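Local coordinates for protein inactive Zymogen C11 Protease (Parabacteroides distasonis, PDB 6MZO) that is the inactive zymogen of a clostripain-like C11 protease, a peptidase of clan CD that probably cleaves proteins once it has been activated, at residues S24-V29 / T54-E59; I17-D22 / V112-G117; A88-L93 / N144-A149; R34-G39 / F193-I198. All coordinates share one frame; numbering follows the deposited sequence.

In the fold
Contact 2 lies within the central mixed sheet, pairing its inner parallel strands 14-19 and 109-115, and the other three contacts pack around it and touch it. Contacts 1 and 4 both use helix 26-43, on the sheet face that carries Phe19 and Trp114, their centres about 17 Å apart. Contact 3 joins helices 90-103 and 143-150 on the other face, its centre about 26 Å from that of contact 4. Strand 14-19 is followed by helix 26-43, and helix 90-103 by strand 109-115. Contact 1 closes before contact 3 opens, and the segments of contact 2 alternate with those of contacts 3 and 4, tying distant sequence into one three-layer alpha-beta-alpha sandwich.

Contact 1 (S24-V29 / T54-E59); sequences SLSGYV and TDKQNE
Lys56 lays its aliphatic chain against Ser26 and Val29, at the start of helix 26-43. Its CB lies 3.3 Å from Ser26 OG. The next carbon, CG, is 3.6 Å from Ser26 OG and also meets Val29 CG1, and CD, reaching the same methyl, stays 3.6 Å from Ser26 OG as well. The chain then bends at chi3 (-89°), which turns CE out of the line of the earlier carbons. At the tip, NZ is hydrogen-bonded to Ser30 OG and forms a long salt bridge with Glu59 OE1, 3.6 Å away. A type II turn from Lys56 to Glu59 brings that carboxylate back beside the lysine; Asn58, a residue that tolerates positive phi, takes the turn's left-handed corner. A methionine in place of Lys56 would probably leave the Glu59 carboxylate and the Ser30 hydroxyl without their charged mate.

Ser26 is small enough to admit the loop. Its OG, anti to the backbone N (chi1 -167°), receives a weak bond from Gln57 N at 3.5 Å, bent to 139° at the hydrogen. Gln57 puts its CG 3.6 Å from Ser26 CB and extends beyond it, so that methylene carbons rather than the amide make the closest side-chain touch. Val29 CG1 also meets Thr54 CG2 at 4.0 Å, methyl on methyl. The contact thus fastens the loop between strands 49-54 and 62-69 to the first turn of helix 26-43, beside Phe19 of strand 14-19, which both Val29 and Thr54 touch; Val29 also reaches Trp114 of strand 109-115.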
loop_
_atom_site.group_PDB
_atom_site.type_symbol
_atom_site.label_atom_id
_atom_site.label_comp_id
_atom_site.label_asym_id
_atom_site.label_seq_id
_atom_site.Cartn_x
_atom_site.Cartn_y
_atom_site.Cartn_z
ATOM N N SER A 24 -19.618 1.199 -0.397
ATOM C CA SER A 24 -20.022 2.589 -0.194
ATOM C C SER A 24 -19.136 3.579 -0.957
ATOM O O SER A 24 -19.432 4.773 -0.981
ATOM C CB SER A 24 -20.016 2.939 1.304
ATOM O OG SER A 24 -18.730 2.755 1.878
ATOM N N LEU A 25 -18.063 3.082 -1.572
ATOM C CA LEU A 25 -17.041 3.952 -2.148
ATOM C C LEU A 25 -16.971 3.907 -3.679
ATOM O O LEU A 25 -15.988 4.348 -4.282
ATOM C CB LEU A 25 -15.657 3.598 -1.572
ATOM C CG LEU A 25 -15.433 3.566 -0.060
ATOM C CD1 LEU A 25 -13.984 3.172 0.259
ATOM C CD2 LEU A 25 -15.770 4.887 0.596
ATOM N N SER A 26 -17.998 3.360 -4.322
ATOM C CA SER A 26 -18.039 3.247 -5.782
ATOM C C SER A 26 -17.871 4.595 -6.550
ATOM O O SER A 26 -17.322 4.655 -7.681
ATOM C CB SER A 26 -19.373 2.590 -6.171
ATOM O OG SER A 26 -19.315 2.199 -7.517
ATOM N N GLY A 27 -18.419 5.668 -5.950
ATOM C CA GLY A 27 -18.239 7.020 -6.465
ATOM C C GLY A 27 -16.783 7.393 -6.619
ATOM O O GLY A 27 -16.356 8.101 -7.551
ATOM N N TYR A 28 -16.000 6.940 -5.656
ATOM C CA TYR A 28 -14.573 7.208 -5.698
ATOM C C TYR A 28 -13.854 6.470 -6.846
ATOM O O TYR A 28 -12.848 6.932 -7.380
ATOM C CB TYR A 28 -13.922 6.839 -4.383
ATOM C CG TYR A 28 -14.267 7.838 -3.321
ATOM C CD1 TYR A 28 -13.991 9.186 -3.506
ATOM C CD2 TYR A 28 -14.901 7.458 -2.169
ATOM C CE1 TYR A 28 -14.333 10.137 -2.548
ATOM C CE2 TYR A 28 -15.240 8.401 -1.195
ATOM C CZ TYR A 28 -14.947 9.737 -1.398
ATOM O OH TYR A 28 -15.297 10.661 -0.433
ATOM N N VAL A 29 -14.364 5.292 -7.194
ATOM C CA VAL A 29 -13.775 4.570 -8.307
ATOM C C VAL A 29 -14.010 5.386 -9.559
ATOM O O VAL A 29 -13.098 5.589 -10.350
ATOM C CB VAL A 29 -14.389 3.149 -8.507
ATOM C CG1 VAL A 29 -13.818 2.517 -9.763
ATOM C CG2 VAL A 29 -14.062 2.248 -7.302
ATOM N N THR A 54 -12.576 -3.108 -12.770
ATOM C CA THR A 54 -13.481 -2.523 -11.794
ATOM C C THR A 54 -14.588 -3.476 -11.429
ATOM O O THR A 54 -14.973 -4.369 -12.226
ATOM C CB THR A 54 -14.144 -1.227 -12.299
ATOM O OG1 THR A 54 -14.979 -1.536 -13.430
ATOM C CG2 THR A 54 -13.119 -0.147 -12.705
ATOM N N ASP A 55 -15.167 -3.248 -10.240
ATOM C CA ASP A 55 -16.353 -4.004 -9.776
ATOM C C ASP A 55 -17.302 -3.043 -9.066
ATOM O O ASP A 55 -17.540 -3.131 -7.869
ATOM C CB ASP A 55 -15.911 -5.148 -8.864
ATOM C CG ASP A 55 -17.083 -5.953 -8.292
ATOM O OD1 ASP A 55 -18.117 -6.146 -8.967
ATOM O OD2 ASP A 55 -16.933 -6.404 -7.155
ATOM N N LYS A 56 -17.886 -2.121 -9.799
ATOM C CA LYS A 56 -18.676 -1.102 -9.149
ATOM C C LYS A 56 -20.046 -1.634 -8.780
ATOM O O LYS A 56 -20.593 -2.546 -9.423
ATOM C CB LYS A 56 -18.837 0.110 -10.054
ATOM C CG LYS A 56 -17.507 0.848 -10.311
ATOM C CD LYS A 56 -17.743 2.256 -10.807
ATOM C CE LYS A 56 -17.851 2.313 -12.321
ATOM N NZ LYS A 56 -17.984 3.718 -12.825
ATOM N N GLN A 57 -20.615 -1.028 -7.756
ATOM C CA GLN A 57 -21.971 -1.389 -7.402
ATOM C C GLN A 57 -22.912 -0.994 -8.549
ATOM O O GLN A 57 -22.724 0.043 -9.200
ATOM C CB GLN A 57 -22.358 -0.742 -6.103
ATOM C CG GLN A 57 -22.411 0.753 -6.124
ATOM C CD GLN A 57 -23.066 1.268 -4.855
ATOM O OE1 GLN A 57 -23.554 0.477 -4.052
ATOM N NE2 GLN A 57 -23.072 2.585 -4.664
ATOM N N ASN A 58 -23.887 -1.860 -8.823
ATOM C CA ASN A 58 -24.799 -1.705 -9.955
ATOM C C ASN A 58 -24.071 -1.735 -11.280
ATOM O O ASN A 58 -24.468 -1.079 -12.241
ATOM C CB ASN A 58 -25.620 -0.416 -9.832
ATOM C CG ASN A 58 -26.562 -0.439 -8.638
ATOM O OD1 ASN A 58 -26.680 0.544 -7.895
ATOM N ND2 ASN A 58 -27.223 -1.575 -8.434
ATOM N N GLU A 59 -22.992 -2.508 -11.332
ATOM C CA GLU A 59 -22.257 -2.692 -12.552
ATOM C C GLU A 59 -21.636 -4.074 -12.442
ATOM O O GLU A 59 -21.241 -4.489 -11.337
ATOM C CB GLU A 59 -21.185 -1.595 -12.695
ATOM C CG GLU A 59 -20.726 -1.297 -14.076
ATOM C CD GLU A 59 -19.633 -0.236 -14.073
ATOM O OE1 GLU A 59 -19.973 0.969 -14.056
ATOM O OE2 GLU A 59 -18.450 -0.627 -14.052
#

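Contact 2 (I17-D22 / V112-G117); sequences IYFAGD and VLWSHG
Phe19 and Trp114 lie next to each other on adjacent parallel strands, and their rings give the pairing its shape. Phe19 CD1 pushes over one face of the indole, 3.5 Å from Trp114 CG, with the planes turned 49° apart. Trp114 CG stands anti to the backbone N (chi1 -173°), where Phe19 CD1 meets it. Against the opposite indole face lies the His116 ring, with CD2 3.8 Å above the plane, while Ala20 O lies at the indole edge, 3.9 Å from Trp114 CZ3. An alanine in place of Trp114 would probably open a gap between the Phe19 and His116 rings and leave Asn191 O without the NE1 donor.

On the same face, Ile17 and Val112 lie side by side, pointing the same way, with Ile17 CG2 3.8 Å from Val112 CG1 and Ile17 CG1 against Val112 CG2, branch to branch. On the reverse face Leu113 CD2 packs against Tyr18 CB at 3.9 Å, and the tyrosine ring leads off to stack on Tyr53. Three bonds set the register: Tyr18 N to Val112 O and Trp114 N to Tyr18 O, each 2.9 Å, then Ala20 N to Trp114 O at 3.1 Å.

Strands 49-54 and 155-162 continue the sheet beyond this pair. Helix 26-43 packs over Ile17, Phe19 and Trp114, and helix 90-103 over Tyr18 and Leu113, completing a three-layer alpha-beta-alpha sandwich.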
loop_
_atom_site.group_PDB
_atom_site.type_symbol
_atom_site.label_atom_id
_atom_site.label_comp_id
_atom_site.label_asym_id
_atom_site.label_seq_id
_atom_site.Cartn_x
_atom_site.Cartn_y
_atom_site.Cartn_z
ATOM N N ILE A 17 -4.446 -1.659 -13.028
ATOM C CA ILE A 17 -5.028 -0.941 -11.861
ATOM C C ILE A 17 -6.318 -1.679 -11.512
ATOM O O ILE A 17 -7.266 -1.749 -12.321
ATOM C CB ILE A 17 -5.268 0.557 -12.202
ATOM C CG1 ILE A 17 -4.005 1.235 -12.768
ATOM C CG2 ILE A 17 -5.892 1.227 -10.899
ATOM C CD1 ILE A 17 -4.175 2.801 -12.953
ATOM N N TYR A 18 -6.339 -2.217 -10.284
ATOM C CA TYR A 18 -7.398 -3.113 -9.848
ATOM C C TYR A 18 -8.178 -2.465 -8.718
ATOM O O TYR A 18 -7.595 -2.187 -7.643
ATOM C CB TYR A 18 -6.767 -4.425 -9.354
ATOM C CG TYR A 18 -7.703 -5.533 -8.987
ATOM C CD1 TYR A 18 -8.305 -5.558 -7.746
ATOM C CD2 TYR A 18 -7.936 -6.560 -9.871
ATOM C CE1 TYR A 18 -9.183 -6.602 -7.364
ATOM C CE2 TYR A 18 -8.775 -7.600 -9.539
ATOM C CZ TYR A 18 -9.413 -7.613 -8.265
ATOM O OH TYR A 18 -10.233 -8.681 -7.929
ATOM N N PHE A 19 -9.438 -2.121 -9.017
ATOM C CA PHE A 19 -10.298 -1.474 -8.023
ATOM C C PHE A 19 -11.176 -2.496 -7.365
ATOM O O PHE A 19 -12.149 -2.961 -7.972
ATOM C CB PHE A 19 -11.162 -0.386 -8.686
ATOM C CG PHE A 19 -10.404 0.814 -9.180
ATOM C CD1 PHE A 19 -10.189 1.872 -8.323
ATOM C CD2 PHE A 19 -9.911 0.928 -10.509
ATOM C CE1 PHE A 19 -9.507 2.967 -8.736
ATOM C CE2 PHE A 19 -9.226 2.035 -10.938
ATOM C CZ PHE A 19 -8.995 3.090 -10.050
ATOM N N ALA A 20 -10.881 -2.790 -6.108
ATOM C CA ALA A 20 -11.769 -3.655 -5.368
ATOM C C ALA A 20 -12.802 -2.687 -4.801
ATOM O O ALA A 20 -12.549 -2.036 -3.798
ATOM C CB ALA A 20 -11.019 -4.387 -4.290
ATOM N N GLY A 21 -13.903 -2.520 -5.510
ATOM C CA GLY A 21 -14.952 -1.598 -5.130
ATOM C C GLY A 21 -16.136 -2.392 -4.600
ATOM O O GLY A 21 -15.957 -3.230 -3.713
ATOM N N ASP A 22 -17.319 -2.127 -5.172
ATOM C CA ASP A 22 -18.603 -2.767 -4.830
ATOM C C ASP A 22 -18.931 -2.519 -3.366
ATOM O O ASP A 22 -19.168 -3.448 -2.596
ATOM C CB ASP A 22 -18.603 -4.277 -5.138
ATOM N N VAL A 112 -1.331 -1.621 -9.422
ATOM C CA VAL A 112 -1.960 -0.609 -8.502
ATOM C C VAL A 112 -3.161 -1.325 -7.906
ATOM O O VAL A 112 -4.006 -1.855 -8.649
ATOM C CB VAL A 112 -2.439 0.586 -9.228
ATOM C CG1 VAL A 112 -3.122 1.555 -8.264
ATOM C CG2 VAL A 112 -1.240 1.261 -9.969
ATOM N N LEU A 113 -3.208 -1.400 -6.572
ATOM C CA LEU A 113 -4.349 -2.092 -5.894
ATOM C C LEU A 113 -5.050 -1.043 -5.120
ATOM O O LEU A 113 -4.421 -0.360 -4.270
ATOM C CB LEU A 113 -3.860 -3.164 -4.953
ATOM C CG LEU A 113 -3.130 -4.317 -5.570
ATOM C CD1 LEU A 113 -2.736 -5.330 -4.416
ATOM C CD2 LEU A 113 -4.029 -4.918 -6.602
ATOM N N TRP A 114 -6.284 -0.792 -5.459
ATOM C CA TRP A 114 -7.043 0.243 -4.812
ATOM C C TRP A 114 -8.061 -0.412 -3.895
ATOM O O TRP A 114 -8.875 -1.251 -4.363
ATOM C CB TRP A 114 -7.795 1.083 -5.863
ATOM C CG TRP A 114 -8.501 2.311 -5.345
ATOM C CD1 TRP A 114 -8.028 3.601 -5.353
ATOM C CD2 TRP A 114 -9.814 2.375 -4.784
ATOM N NE1 TRP A 114 -8.959 4.439 -4.815
ATOM C CE2 TRP A 114 -10.056 3.715 -4.455
ATOM C CE3 TRP A 114 -10.776 1.427 -4.507
ATOM C CZ2 TRP A 114 -11.239 4.125 -3.868
ATOM C CZ3 TRP A 114 -11.973 1.839 -3.927
ATOM C CH2 TRP A 114 -12.177 3.171 -3.619
ATOM N N SER A 115 -8.024 -0.009 -2.636
ATOM C CA SER A 115 -8.932 -0.650 -1.660
ATOM C C SER A 115 -8.921 0.262 -0.462
ATOM O O SER A 115 -7.958 0.242 0.282
ATOM C CB SER A 115 -8.408 -2.037 -1.286
ATOM O OG SER A 115 -9.311 -2.738 -0.411
ATOM N N HIS A 116 -9.931 1.086 -0.282
ATOM C CA HIS A 116 -10.008 1.873 0.942
ATOM C C HIS A 116 -10.914 1.233 2.014
ATOM O O HIS A 116 -12.088 0.984 1.785
ATOM C CB HIS A 116 -10.448 3.283 0.599
ATOM C CG HIS A 116 -9.458 4.015 -0.252
ATOM N ND1 HIS A 116 -9.496 5.379 -0.440
ATOM C CD2 HIS A 116 -8.408 3.562 -0.980
ATOM C CE1 HIS A 116 -8.504 5.736 -1.242
ATOM N NE2 HIS A 116 -7.820 4.654 -1.567
ATOM N N GLY A 117 -10.314 0.978 3.177
ATOM C CA GLY A 117 -10.876 0.172 4.251
ATOM C C GLY A 117 -9.849 0.096 5.368
ATOM O O GLY A 117 -9.247 1.112 5.721
#

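Contact 3 (A88-L93 / N144-A149); sequences ASTETL and NDLASA
The backbones of helices 90-103 and 143-150 come nearest at Thr90 and Leu146, whose CA atoms are 6.1 Å apart. Thr90, in the first turn of its helix, fits this narrow spot because it is short and branched. Its CB rests 3.7 Å from Ala149 CB. Its methyl CG2, anti to the carbonyl carbon, points at the other backbone, 3.9 Å from Leu146 CA; Thr90 CG2 also lies 4.3 Å from Asp145 CB. Ala149, with a single methyl, suits its place by letting the threonine come so near.

One turn on from Thr90, Leu93 crosses Leu146 at about a right angle. Leu93 CD2 touches Leu146 CD1 at 3.5 Å, branch against branch. Leu146 CD1 also reaches Thr90 CG2, at 4.2 Å, which joins the two halves of the interface. Both leucines go on to cover Leu113 of strand 109-115, so the helix pair closes over the sheet.

Polar groups serve the helix start instead. Ser89 is its N-cap, its OG accepting from Thr92 N at 3.3 Å (156° at the hydrogen), while Thr92 OG1 bonds to Asn86 O. No hydrogen bond links the two segments, which implies that this contact rests mainly on apolar fit: close methyl contacts, with the charged side chain of Asp145 at the exposed margin.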
loop_
_atom_site.group_PDB
_atom_site.type_symbol
_atom_site.label_atom_id
_atom_site.label_comp_id
_atom_site.label_asym_id
_atom_site.label_seq_id
_atom_site.Cartn_x
_atom_site.Cartn_y
_atom_site.Cartn_z
ATOM N N ALA A 88 -13.103 -9.130 -4.158
ATOM C CA ALA A 88 -12.229 -8.996 -2.977
ATOM C C ALA A 88 -11.463 -10.292 -2.665
ATOM O O ALA A 88 -10.907 -10.475 -1.588
ATOM C CB ALA A 88 -13.033 -8.548 -1.758
ATOM N N SER A 89 -11.456 -11.196 -3.620
ATOM C CA SER A 89 -10.843 -12.494 -3.475
ATOM C C SER A 89 -9.474 -12.446 -4.118
ATOM O O SER A 89 -9.332 -11.914 -5.236
ATOM C CB SER A 89 -11.706 -13.544 -4.162
ATOM O OG SER A 89 -10.926 -14.580 -4.736
ATOM N N THR A 90 -8.467 -13.024 -3.482
ATOM C CA THR A 90 -7.163 -13.050 -4.152
ATOM C C THR A 90 -7.176 -13.965 -5.406
ATOM O O THR A 90 -6.409 -13.690 -6.349
ATOM C CB THR A 90 -6.066 -13.524 -3.192
ATOM O OG1 THR A 90 -6.432 -14.804 -2.690
ATOM C CG2 THR A 90 -5.926 -12.558 -2.009
ATOM N N GLU A 91 -8.030 -14.999 -5.441
ATOM C CA GLU A 91 -8.122 -15.853 -6.626
ATOM C C GLU A 91 -8.566 -15.049 -7.842
ATOM O O GLU A 91 -8.071 -15.246 -8.960
ATOM C CB GLU A 91 -9.092 -17.029 -6.396
ATOM C CG GLU A 91 -8.500 -18.101 -5.539
ATOM C CD GLU A 91 -9.456 -19.264 -5.380
ATOM O OE1 GLU A 91 -10.097 -19.662 -6.386
ATOM O OE2 GLU A 91 -9.590 -19.742 -4.237
ATOM N N THR A 92 -9.462 -14.096 -7.614
ATOM C CA THR A 92 -9.935 -13.235 -8.694
ATOM C C THR A 92 -8.807 -12.341 -9.149
ATOM O O THR A 92 -8.567 -12.178 -10.341
ATOM C CB THR A 92 -11.152 -12.397 -8.255
ATOM O OG1 THR A 92 -12.243 -13.268 -7.952
ATOM C CG2 THR A 92 -11.509 -11.368 -9.342
ATOM N N LEU A 93 -8.099 -11.752 -8.182
ATOM C CA LEU A 93 -6.976 -10.908 -8.521
ATOM C C LEU A 93 -5.961 -11.650 -9.378
ATOM O O LEU A 93 -5.553 -11.129 -10.407
ATOM C CB LEU A 93 -6.352 -10.349 -7.226
ATOM C CG LEU A 93 -5.037 -9.599 -7.375
ATOM C CD1 LEU A 93 -5.122 -8.395 -8.331
ATOM C CD2 LEU A 93 -4.598 -9.113 -5.989
ATOM N N ASN A 144 -1.283 -12.085 4.727
ATOM C CA ASN A 144 -0.722 -13.387 4.324
ATOM C C ASN A 144 -1.309 -13.963 3.016
ATOM O O ASN A 144 -0.550 -14.510 2.205
ATOM C CB ASN A 144 -0.862 -14.421 5.416
ATOM C CG ASN A 144 0.073 -14.185 6.599
ATOM O OD1 ASN A 144 0.734 -13.182 6.690
ATOM N ND2 ASN A 144 0.066 -15.108 7.549
ATOM N N ASP A 145 -2.629 -13.852 2.813
ATOM C CA ASP A 145 -3.236 -14.438 1.612
ATOM C C ASP A 145 -2.819 -13.639 0.399
ATOM O O ASP A 145 -2.476 -14.222 -0.649
ATOM C CB ASP A 145 -4.752 -14.460 1.699
ATOM C CG ASP A 145 -5.243 -15.481 2.678
ATOM O OD1 ASP A 145 -4.467 -16.424 2.977
ATOM O OD2 ASP A 145 -6.393 -15.333 3.153
ATOM N N LEU A 146 -2.811 -12.315 0.537
ATOM C CA LEU A 146 -2.430 -11.487 -0.606
ATOM C C LEU A 146 -0.959 -11.700 -1.037
ATOM O O LEU A 146 -0.660 -11.785 -2.235
ATOM C CB LEU A 146 -2.701 -10.000 -0.327
ATOM C CG LEU A 146 -2.500 -9.005 -1.491
ATOM C CD1 LEU A 146 -3.361 -9.358 -2.694
ATOM C CD2 LEU A 146 -2.783 -7.608 -1.036
ATOM N N ALA A 147 -0.047 -11.766 -0.075
ATOM C CA ALA A 147 1.352 -11.928 -0.390
ATOM C C ALA A 147 1.539 -13.311 -0.970
ATOM O O ALA A 147 2.331 -13.496 -1.899
ATOM C CB ALA A 147 2.194 -11.732 0.882
ATOM N N SER A 148 0.813 -14.296 -0.413
ATOM C CA SER A 148 0.952 -15.620 -0.961
ATOM C C SER A 148 0.484 -15.641 -2.424
ATOM O O SER A 148 1.148 -16.218 -3.294
ATOM C CB SER A 148 0.190 -16.654 -0.090
ATOM O OG SER A 148 0.308 -17.912 -0.701
ATOM N N ALA A 149 -0.633 -14.980 -2.691
ATOM C CA ALA A 149 -1.231 -15.000 -4.028
ATOM C C ALA A 149 -0.305 -14.320 -5.031
ATOM O O ALA A 149 -0.163 -14.828 -6.151
ATOM C CB ALA A 149 -2.577 -14.320 -4.010
#

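Contact 4 (R34-G39 / F193-I198); sequences RAIKEG and FPYQTI
Ala35, Ile36 and Gly39 of helix 26-43 meet Tyr195 and Gln196 at the start of helix 195-203. The apolar contacts centre on Tyr195. Ile36 lies alongside it, pointing the same way, with CG1 3.4 Å from Tyr195 CB and CD1 over one ring face toward the rim; Phe193 CB, of the same segment as the tyrosine, lies over the opposite face, also toward the rim. Ala35 CB meets Tyr195 CB at 4.0 Å. The tyrosine suits a buried place, its OH bonding to Asp161 OD2. Ile36 also touches Ile17 and Phe19 of strand 14-19, so the contact rests on that face of the sheet.

A second group consists of CA-H...O contacts. Gln196 CA approaches Ala35 O at 3.2 Å, an oxygen that already accepts from Gly39 N within the helix. Gly39 CA in turn lies 3.4 Å from Gln196 O. Glycine fits here because a CB would stand only 2.6 Å from Tyr195 O, a clash.

The Gln196 chain bends at chi2 (-77°), which turns CD aside; OE1 lies 3.5 Å from Ala35 CB, a packing contact. No conventional hydrogen bond crosses, so cohesion rests on small residues that bring the backbones together and on the packing of Ile36 against Tyr195.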
loop_
_atom_site.group_PDB
_atom_site.type_symbol
_atom_site.label_atom_id
_atom_site.label_comp_id
_atom_site.label_asym_id
_atom_site.label_seq_id
_atom_site.Cartn_x
_atom_site.Cartn_y
_atom_site.Cartn_z
ATOM N N ARG A 34 -11.807 8.953 -13.893
ATOM C CA ARG A 34 -11.706 10.250 -14.538
ATOM C C ARG A 34 -10.260 10.803 -14.451
ATOM O O ARG A 34 -9.714 11.344 -15.449
ATOM C CB ARG A 34 -12.741 11.232 -13.888
ATOM C CG ARG A 34 -12.693 12.648 -14.485
ATOM C CD ARG A 34 -11.785 13.597 -13.720
ATOM N NE ARG A 34 -12.428 14.058 -12.499
ATOM C CZ ARG A 34 -11.859 14.223 -11.312
ATOM N NH1 ARG A 34 -12.618 14.685 -10.301
ATOM N NH2 ARG A 34 -10.557 13.963 -11.126
ATOM N N ALA A 35 -9.631 10.702 -13.263
ATOM C CA ALA A 35 -8.284 11.208 -13.092
ATOM C C ALA A 35 -7.284 10.411 -13.984
ATOM O O ALA A 35 -6.370 11.008 -14.549
ATOM C CB ALA A 35 -7.866 11.116 -11.601
ATOM N N ILE A 36 -7.468 9.100 -14.056
ATOM C CA ILE A 36 -6.590 8.253 -14.871
ATOM C C ILE A 36 -6.729 8.652 -16.310
ATOM O O ILE A 36 -5.689 8.773 -17.025
ATOM C CB ILE A 36 -6.966 6.749 -14.697
ATOM C CG1 ILE A 36 -6.529 6.298 -13.297
ATOM C CG2 ILE A 36 -6.352 5.853 -15.835
ATOM C CD1 ILE A 36 -7.263 5.003 -12.829
ATOM N N LYS A 37 -7.960 8.819 -16.781
ATOM C CA LYS A 37 -8.113 9.232 -18.214
ATOM C C LYS A 37 -7.479 10.594 -18.481
ATOM O O LYS A 37 -6.845 10.796 -19.526
ATOM C CB LYS A 37 -9.587 9.257 -18.590
ATOM C CG LYS A 37 -10.210 7.876 -18.620
ATOM C CD LYS A 37 -11.743 7.898 -18.338
ATOM C CE LYS A 37 -12.506 8.399 -19.439
ATOM N NZ LYS A 37 -14.038 8.361 -19.104
ATOM N N GLU A 38 -7.619 11.544 -17.547
ATOM C CA GLU A 38 -6.961 12.833 -17.760
ATOM C C GLU A 38 -5.432 12.676 -17.741
ATOM O O GLU A 38 -4.715 13.396 -18.496
ATOM C CB GLU A 38 -7.381 13.886 -16.697
ATOM C CG GLU A 38 -8.866 14.215 -16.931
ATOM C CD GLU A 38 -9.362 15.370 -16.115
ATOM O OE1 GLU A 38 -8.752 15.684 -15.089
ATOM O OE2 GLU A 38 -10.359 15.981 -16.506
ATOM N N GLY A 39 -4.946 11.795 -16.891
ATOM C CA GLY A 39 -3.493 11.607 -16.770
ATOM C C GLY A 39 -2.924 10.985 -18.050
ATOM O O GLY A 39 -1.835 11.397 -18.506
ATOM N N PHE A 193 -4.736 8.277 -4.812
ATOM C CA PHE A 193 -3.576 8.864 -5.478
ATOM C C PHE A 193 -3.978 9.850 -6.588
ATOM O O PHE A 193 -5.095 9.793 -7.145
ATOM C CB PHE A 193 -2.650 7.785 -6.074
ATOM C CG PHE A 193 -1.668 7.237 -5.118
ATOM C CD1 PHE A 193 -2.089 6.574 -3.994
ATOM C CD2 PHE A 193 -0.287 7.416 -5.367
ATOM C CE1 PHE A 193 -1.105 6.022 -3.085
ATOM C CE2 PHE A 193 0.666 6.913 -4.481
ATOM C CZ PHE A 193 0.255 6.188 -3.361
ATOM N N PRO A 194 -3.067 10.776 -6.927
ATOM C CA PRO A 194 -3.376 11.778 -7.969
ATOM C C PRO A 194 -3.069 11.186 -9.334
ATOM O O PRO A 194 -2.027 11.466 -9.959
ATOM C CB PRO A 194 -2.438 12.937 -7.606
ATOM C CG PRO A 194 -1.192 12.236 -7.021
ATOM C CD PRO A 194 -1.858 11.122 -6.137
ATOM N N TYR A 195 -3.955 10.289 -9.762
ATOM C CA TYR A 195 -3.661 9.572 -11.004
ATOM C C TYR A 195 -3.465 10.562 -12.104
ATOM O O TYR A 195 -2.728 10.289 -13.080
ATOM C CB TYR A 195 -4.798 8.552 -11.370
ATOM C CG TYR A 195 -4.799 7.431 -10.345
ATOM C CD1 TYR A 195 -3.798 6.463 -10.395
ATOM C CD2 TYR A 195 -5.666 7.436 -9.273
ATOM C CE1 TYR A 195 -3.720 5.443 -9.422
ATOM C CE2 TYR A 195 -5.605 6.423 -8.273
ATOM C CZ TYR A 195 -4.597 5.447 -8.365
ATOM O OH TYR A 195 -4.497 4.509 -7.398
ATOM N N GLN A 196 -4.104 11.745 -12.016
ATOM C CA GLN A 196 -3.986 12.652 -13.171
ATOM C C GLN A 196 -2.575 13.229 -13.363
ATOM O O GLN A 196 -2.317 13.838 -14.437
ATOM C CB GLN A 196 -5.007 13.793 -12.999
ATOM C CG GLN A 196 -4.647 14.802 -11.873
ATOM C CD GLN A 196 -4.924 14.340 -10.449
ATOM O OE1 GLN A 196 -5.452 13.257 -10.158
ATOM N NE2 GLN A 196 -4.564 15.230 -9.498
ATOM N N THR A 197 -1.662 12.970 -12.427
ATOM C CA THR A 197 -0.312 13.486 -12.583
ATOM C C THR A 197 0.734 12.374 -12.605
ATOM O O THR A 197 1.917 12.676 -12.838
ATOM C CB THR A 197 0.117 14.487 -11.449
ATOM O OG1 THR A 197 0.082 13.870 -10.149
ATOM C CG2 THR A 197 -0.748 15.719 -11.453
ATOM N N ILE A 198 0.386 11.131 -12.299
ATOM C CA ILE A 198 1.434 10.075 -12.181
ATOM C C ILE A 198 1.458 9.040 -13.329
ATOM O O ILE A 198 2.225 8.046 -13.265
ATOM C CB ILE A 198 1.324 9.255 -10.896
ATOM C CG1 ILE A 198 -0.086 8.683 -10.740
ATOM C CG2 ILE A 198 1.588 10.278 -9.677
ATOM C CD1 ILE A 198 -0.143 7.530 -9.596
#